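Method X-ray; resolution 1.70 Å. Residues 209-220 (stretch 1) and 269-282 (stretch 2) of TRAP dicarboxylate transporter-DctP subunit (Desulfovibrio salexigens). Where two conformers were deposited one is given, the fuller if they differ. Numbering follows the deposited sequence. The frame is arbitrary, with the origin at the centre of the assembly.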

# COMPACT_ATOMS: atom_id res chain seq x y z
N SER A 209 5.63 -7.35 -0.42
CA SER A 209 5.18 -7.58 0.93
C SER A 209 5.16 -9.08 1.25
O SER A 209 5.08 -9.92 0.36
CB SER A 209 3.83 -6.91 1.22
OG SER A 209 2.86 -7.30 0.30
N PHE A 210 5.26 -9.39 2.53
CA PHE A 210 5.41 -10.77 3.00
C PHE A 210 4.22 -11.67 2.71
O PHE A 210 4.37 -12.89 2.77
CB PHE A 210 5.68 -10.80 4.51
CG PHE A 210 7.08 -10.40 4.93
CD1 PHE A 210 8.19 -10.67 4.14
CD2 PHE A 210 7.29 -9.79 6.15
CE1 PHE A 210 9.48 -10.31 4.55
CE2 PHE A 210 8.56 -9.43 6.58
CZ PHE A 210 9.67 -9.70 5.79
N GLU A 211 3.05 -11.13 2.39
CA GLU A 211 1.92 -12.04 2.18
C GLU A 211 2.17 -13.01 1.01
O GLU A 211 1.54 -14.06 0.94
CB GLU A 211 0.58 -11.31 1.99
CG GLU A 211 0.28 -10.90 0.61
CD GLU A 211 0.88 -9.59 0.30
OE1 GLU A 211 1.66 -9.11 1.16
OE2 GLU A 211 0.56 -9.05 -0.78
N VAL A 212 3.07 -12.66 0.10
CA VAL A 212 3.30 -13.51 -1.08
C VAL A 212 3.96 -14.83 -0.69
O VAL A 212 3.95 -15.80 -1.44
CB VAL A 212 4.15 -12.79 -2.16
CG1 VAL A 212 3.46 -11.52 -2.63
CG2 VAL A 212 5.53 -12.48 -1.64
N LEU A 213 4.55 -14.87 0.50
CA LEU A 213 5.22 -16.08 0.96
C LEU A 213 4.26 -17.26 1.04
O LEU A 213 4.62 -18.39 0.69
CB LEU A 213 5.90 -15.83 2.32
CG LEU A 213 7.17 -14.98 2.16
CD1 LEU A 213 7.64 -14.46 3.51
CD2 LEU A 213 8.30 -15.76 1.43
N LYS A 214 3.03 -16.99 1.48
CA LYS A 214 1.96 -17.97 1.49
C LYS A 214 1.07 -17.85 0.26
O LYS A 214 0.80 -18.84 -0.40
CB LYS A 214 1.07 -17.81 2.73
CG LYS A 214 -0.08 -18.80 2.77
CD LYS A 214 -0.94 -18.66 4.01
CE LYS A 214 -2.10 -19.66 3.99
NZ LYS A 214 -2.98 -19.49 5.17
N ASP A 215 0.61 -16.63 -0.06
CA ASP A 215 -0.43 -16.46 -1.07
C ASP A 215 0.01 -16.97 -2.44
O ASP A 215 -0.80 -17.47 -3.23
CB ASP A 215 -0.83 -14.98 -1.20
CG ASP A 215 -1.56 -14.43 0.02
OD1 ASP A 215 -1.82 -15.17 1.00
OD2 ASP A 215 -1.87 -13.22 -0.02
N LEU A 216 1.29 -16.79 -2.74
CA LEU A 216 1.89 -17.28 -3.97
C LEU A 216 2.98 -18.35 -3.71
O LEU A 216 3.77 -18.70 -4.59
CB LEU A 216 2.46 -16.10 -4.75
CG LEU A 216 1.41 -15.12 -5.28
CD1 LEU A 216 2.07 -13.91 -5.94
CD2 LEU A 216 0.48 -15.81 -6.26
N ASN A 217 3.00 -18.87 -2.50
CA ASN A 217 3.89 -19.97 -2.14
C ASN A 217 5.36 -19.65 -2.39
O ASN A 217 6.16 -20.56 -2.61
CB ASN A 217 3.51 -21.25 -2.90
CG ASN A 217 4.15 -22.51 -2.30
OD1 ASN A 217 4.35 -22.61 -1.09
ND2 ASN A 217 4.49 -23.45 -3.16
N PHE A 218 5.74 -18.37 -2.33
CA PHE A 218 7.14 -18.03 -2.52
C PHE A 218 8.05 -18.58 -1.42
O PHE A 218 9.26 -18.71 -1.61
CB PHE A 218 7.33 -16.53 -2.70
CG PHE A 218 7.04 -16.07 -4.10
CD1 PHE A 218 7.84 -16.50 -5.14
CD2 PHE A 218 5.98 -15.23 -4.36
CE1 PHE A 218 7.57 -16.09 -6.43
CE2 PHE A 218 5.71 -14.83 -5.65
CZ PHE A 218 6.51 -15.27 -6.68
N ALA A 219 7.49 -18.92 -0.27
CA ALA A 219 8.27 -19.44 0.83
C ALA A 219 8.88 -20.80 0.51
O ALA A 219 9.86 -21.19 1.14
CB ALA A 219 7.44 -19.54 2.09
N GLU A 220 8.33 -21.53 -0.46
CA GLU A 220 8.91 -22.82 -0.80
C GLU A 220 10.33 -22.64 -1.29
O GLU A 220 11.19 -23.47 -1.05
CB GLU A 220 8.09 -23.58 -1.84
CG GLU A 220 8.64 -24.99 -2.11
CD GLU A 220 7.64 -25.91 -2.75
OE1 GLU A 220 6.65 -25.41 -3.30
OE2 GLU A 220 7.85 -27.14 -2.69
N TYR A 269 -6.44 -5.76 8.89
CA TYR A 269 -6.65 -6.98 8.13
C TYR A 269 -5.35 -7.40 7.44
O TYR A 269 -4.94 -8.58 7.50
CB TYR A 269 -7.76 -6.81 7.07
CG TYR A 269 -7.70 -7.92 6.07
CD1 TYR A 269 -8.27 -9.16 6.35
CD2 TYR A 269 -7.01 -7.76 4.89
CE1 TYR A 269 -8.18 -10.21 5.46
CE2 TYR A 269 -6.91 -8.81 3.98
CZ TYR A 269 -7.49 -10.03 4.28
OH TYR A 269 -7.38 -11.06 3.36
N MET A 270 -4.70 -6.45 6.81
CA MET A 270 -3.48 -6.71 6.06
C MET A 270 -2.35 -7.14 6.99
O MET A 270 -1.65 -8.11 6.69
CB MET A 270 -3.08 -5.45 5.28
CG MET A 270 -1.90 -5.63 4.37
SD MET A 270 -2.31 -6.74 2.98
CE MET A 270 -1.23 -8.09 3.36
N ASP A 271 -2.16 -6.44 8.11
CA ASP A 271 -1.13 -6.87 9.06
C ASP A 271 -1.40 -8.27 9.61
O ASP A 271 -0.48 -9.05 9.81
CB ASP A 271 -0.99 -5.86 10.21
CG ASP A 271 -0.33 -4.57 9.75
OD1 ASP A 271 0.51 -4.65 8.82
OD2 ASP A 271 -0.61 -3.50 10.33
N GLU A 272 -2.66 -8.61 9.87
CA GLU A 272 -2.96 -9.96 10.35
C GLU A 272 -2.75 -11.00 9.25
O GLU A 272 -2.30 -12.11 9.50
CB GLU A 272 -4.39 -10.00 10.89
CG GLU A 272 -4.86 -11.37 11.38
CD GLU A 272 -4.09 -11.90 12.58
OE1 GLU A 272 -3.52 -11.10 13.36
OE2 GLU A 272 -4.06 -13.14 12.74
N HIS A 273 -3.05 -10.61 8.02
CA HIS A 273 -2.85 -11.47 6.86
C HIS A 273 -1.36 -11.76 6.65
O HIS A 273 -0.98 -12.89 6.32
CB HIS A 273 -3.48 -10.81 5.63
CG HIS A 273 -3.44 -11.65 4.40
ND1 HIS A 273 -4.15 -12.83 4.30
CD2 HIS A 273 -2.80 -11.49 3.23
CE1 HIS A 273 -3.93 -13.36 3.11
NE2 HIS A 273 -3.10 -12.57 2.44
N VAL A 274 -0.52 -10.75 6.86
CA VAL A 274 0.93 -10.95 6.86
C VAL A 274 1.34 -11.88 7.99
O VAL A 274 2.12 -12.80 7.78
CB VAL A 274 1.71 -9.62 6.96
CG1 VAL A 274 3.15 -9.83 7.34
CG2 VAL A 274 1.65 -8.93 5.64
N LYS A 275 0.80 -11.65 9.19
CA LYS A 275 1.15 -12.49 10.32
C LYS A 275 0.82 -13.96 10.01
O LYS A 275 1.63 -14.86 10.28
CB LYS A 275 0.45 -12.01 11.58
CG LYS A 275 0.83 -12.76 12.82
CD LYS A 275 0.28 -12.08 14.08
CE LYS A 275 0.74 -12.83 15.35
NZ LYS A 275 0.09 -12.30 16.57
N ARG A 276 -0.35 -14.21 9.45
CA ARG A 276 -0.73 -15.57 9.07
C ARG A 276 0.16 -16.18 8.00
O ARG A 276 0.47 -17.40 8.04
CB ARG A 276 -2.20 -15.60 8.65
CG ARG A 276 -3.09 -15.31 9.82
CD ARG A 276 -4.57 -15.29 9.51
NE ARG A 276 -5.33 -14.98 10.73
CZ ARG A 276 -6.64 -14.76 10.76
NH1 ARG A 276 -7.36 -14.81 9.64
NH2 ARG A 276 -7.23 -14.48 11.92
N SER A 277 0.59 -15.35 7.05
CA SER A 277 1.47 -15.80 5.96
C SER A 277 2.78 -16.29 6.55
O SER A 277 3.26 -17.38 6.21
CB SER A 277 1.72 -14.66 4.96
OG SER A 277 2.66 -15.05 3.95
N LEU A 278 3.33 -15.50 7.45
CA LEU A 278 4.63 -15.80 8.04
C LEU A 278 4.55 -17.03 8.93
O LEU A 278 5.45 -17.87 8.91
CB LEU A 278 5.14 -14.61 8.83
CG LEU A 278 5.56 -13.41 7.97
CD1 LEU A 278 5.89 -12.21 8.84
CD2 LEU A 278 6.76 -13.77 7.10
N ALA A 279 3.48 -17.14 9.71
CA ALA A 279 3.34 -18.30 10.60
C ALA A 279 3.19 -19.56 9.76
O ALA A 279 3.80 -20.59 10.07
CB ALA A 279 2.16 -18.12 11.53
N TRP A 280 2.40 -19.49 8.69
CA TRP A 280 2.24 -20.64 7.78
C TRP A 280 3.59 -21.05 7.18
O TRP A 280 3.95 -22.22 7.17
CB TRP A 280 1.25 -20.29 6.68
CG TRP A 280 1.04 -21.32 5.60
CD1 TRP A 280 0.09 -22.30 5.59
CD2 TRP A 280 1.76 -21.44 4.37
NE1 TRP A 280 0.19 -23.04 4.42
CE2 TRP A 280 1.20 -22.52 3.66
CE3 TRP A 280 2.82 -20.73 3.80
CZ2 TRP A 280 1.68 -22.91 2.42
CZ3 TRP A 280 3.29 -21.13 2.56
CH2 TRP A 280 2.72 -22.20 1.88
N ALA A 281 4.34 -20.06 6.70
CA ALA A 281 5.62 -20.32 6.07
C ALA A 281 6.64 -20.87 7.06
O ALA A 281 7.46 -21.71 6.69
CB ALA A 281 6.14 -19.04 5.42
N LYS A 282 6.61 -20.38 8.30
CA LYS A 282 7.53 -20.87 9.31
C LYS A 282 7.21 -22.33 9.65
O LYS A 282 8.09 -23.18 9.76
CB LYS A 282 7.47 -20.00 10.56
CG LYS A 282 8.62 -20.25 11.50
CD LYS A 282 8.62 -19.36 12.73
CE LYS A 282 9.93 -19.51 13.48
NZ LYS A 282 9.82 -19.12 14.91

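Stretch 2 is helical throughout, and it meets the short helix and flanking turns of stretch 1 along one side, burying 674 Å² in total. The contact follows the helical repeat: Met270, His273, Val274, Ser277, Leu278, Trp280 and Ala281 carry it, while Asp271, Glu272, Lys275 and Ala279 stay out of reach.

Met270 opens the contact modestly. Its CB points sideways, but the flexible chain brings Met270 CE to 3.8 Å from Glu211 OE1. That carboxylate is also held within its own stretch, by a very short hydrogen bond from Ser209 OG to Glu211 OE1 at 2.3 Å.

One turn on, His273 supplies the polar clasp. With chi1 in t, its ring reaches across so that His273 NE2 donates to Asp215 OD2 at 2.8 Å, nearly straight at 169° and close to the ring plane, where the N-H lies. Asp215 points its CB sideways and bends its carboxylate in. The ring also packs against aliphatic carbon, with His273 CD2 3.6 Å from Glu211 CB. Beside it, the compact, branched Val274 sets CG1 3.9 Å from Phe210 CB, at the edge of the phenylalanine ring; here the backbones run close, with Glu211 CA and Val274 CA 4.9 Å apart.

Ser277 is the polar centre of the contact. Ser277 is buried and its CA-to-CB bond points toward stretch 1; Ser277 OG donates to Phe210 O at 3.0 Å and accepts from Lys214 N at 3.2 Å. A small side chain that can both give and take suits this site: it engages backbone atoms of stretch 1 at Phe210 and Lys214 while letting Lys214 CA come within 5.0 Å of Ser277 CA.

Leu278 points sideways, yet its end turns in between Phe210 and Leu213: Leu278 CD1 lies 3.9 Å from Phe210 CD2, and Leu278 CD2 lies 3.8 Å from Leu213 CD1 while also packing on the Phe210 ring.

Trp280 gives broad cover nearer the solvent. The extended Lys214, all four chi angles in t, lays its methylenes along the indole, with Lys214 CG over one face, 3.8 Å from the centroid of the Trp280 six-membered ring. Thus an exposed lysine contributes carbon to the contact. At the ring edge, Asn217 OD1 approaches Trp280 CH2 to 3.4 Å. Leu213 O sits 3.6 Å from Trp280 CZ3.

Ala281 closes the walk with a methyl-to-methyl contact, Ala281 CB lying 3.6 Å from Ala219 CB. Both alanines are buried and point toward each other's stretch, and their short side chains fit a spacing of 5.9 Å between Ala219 CA and Ala281 CA.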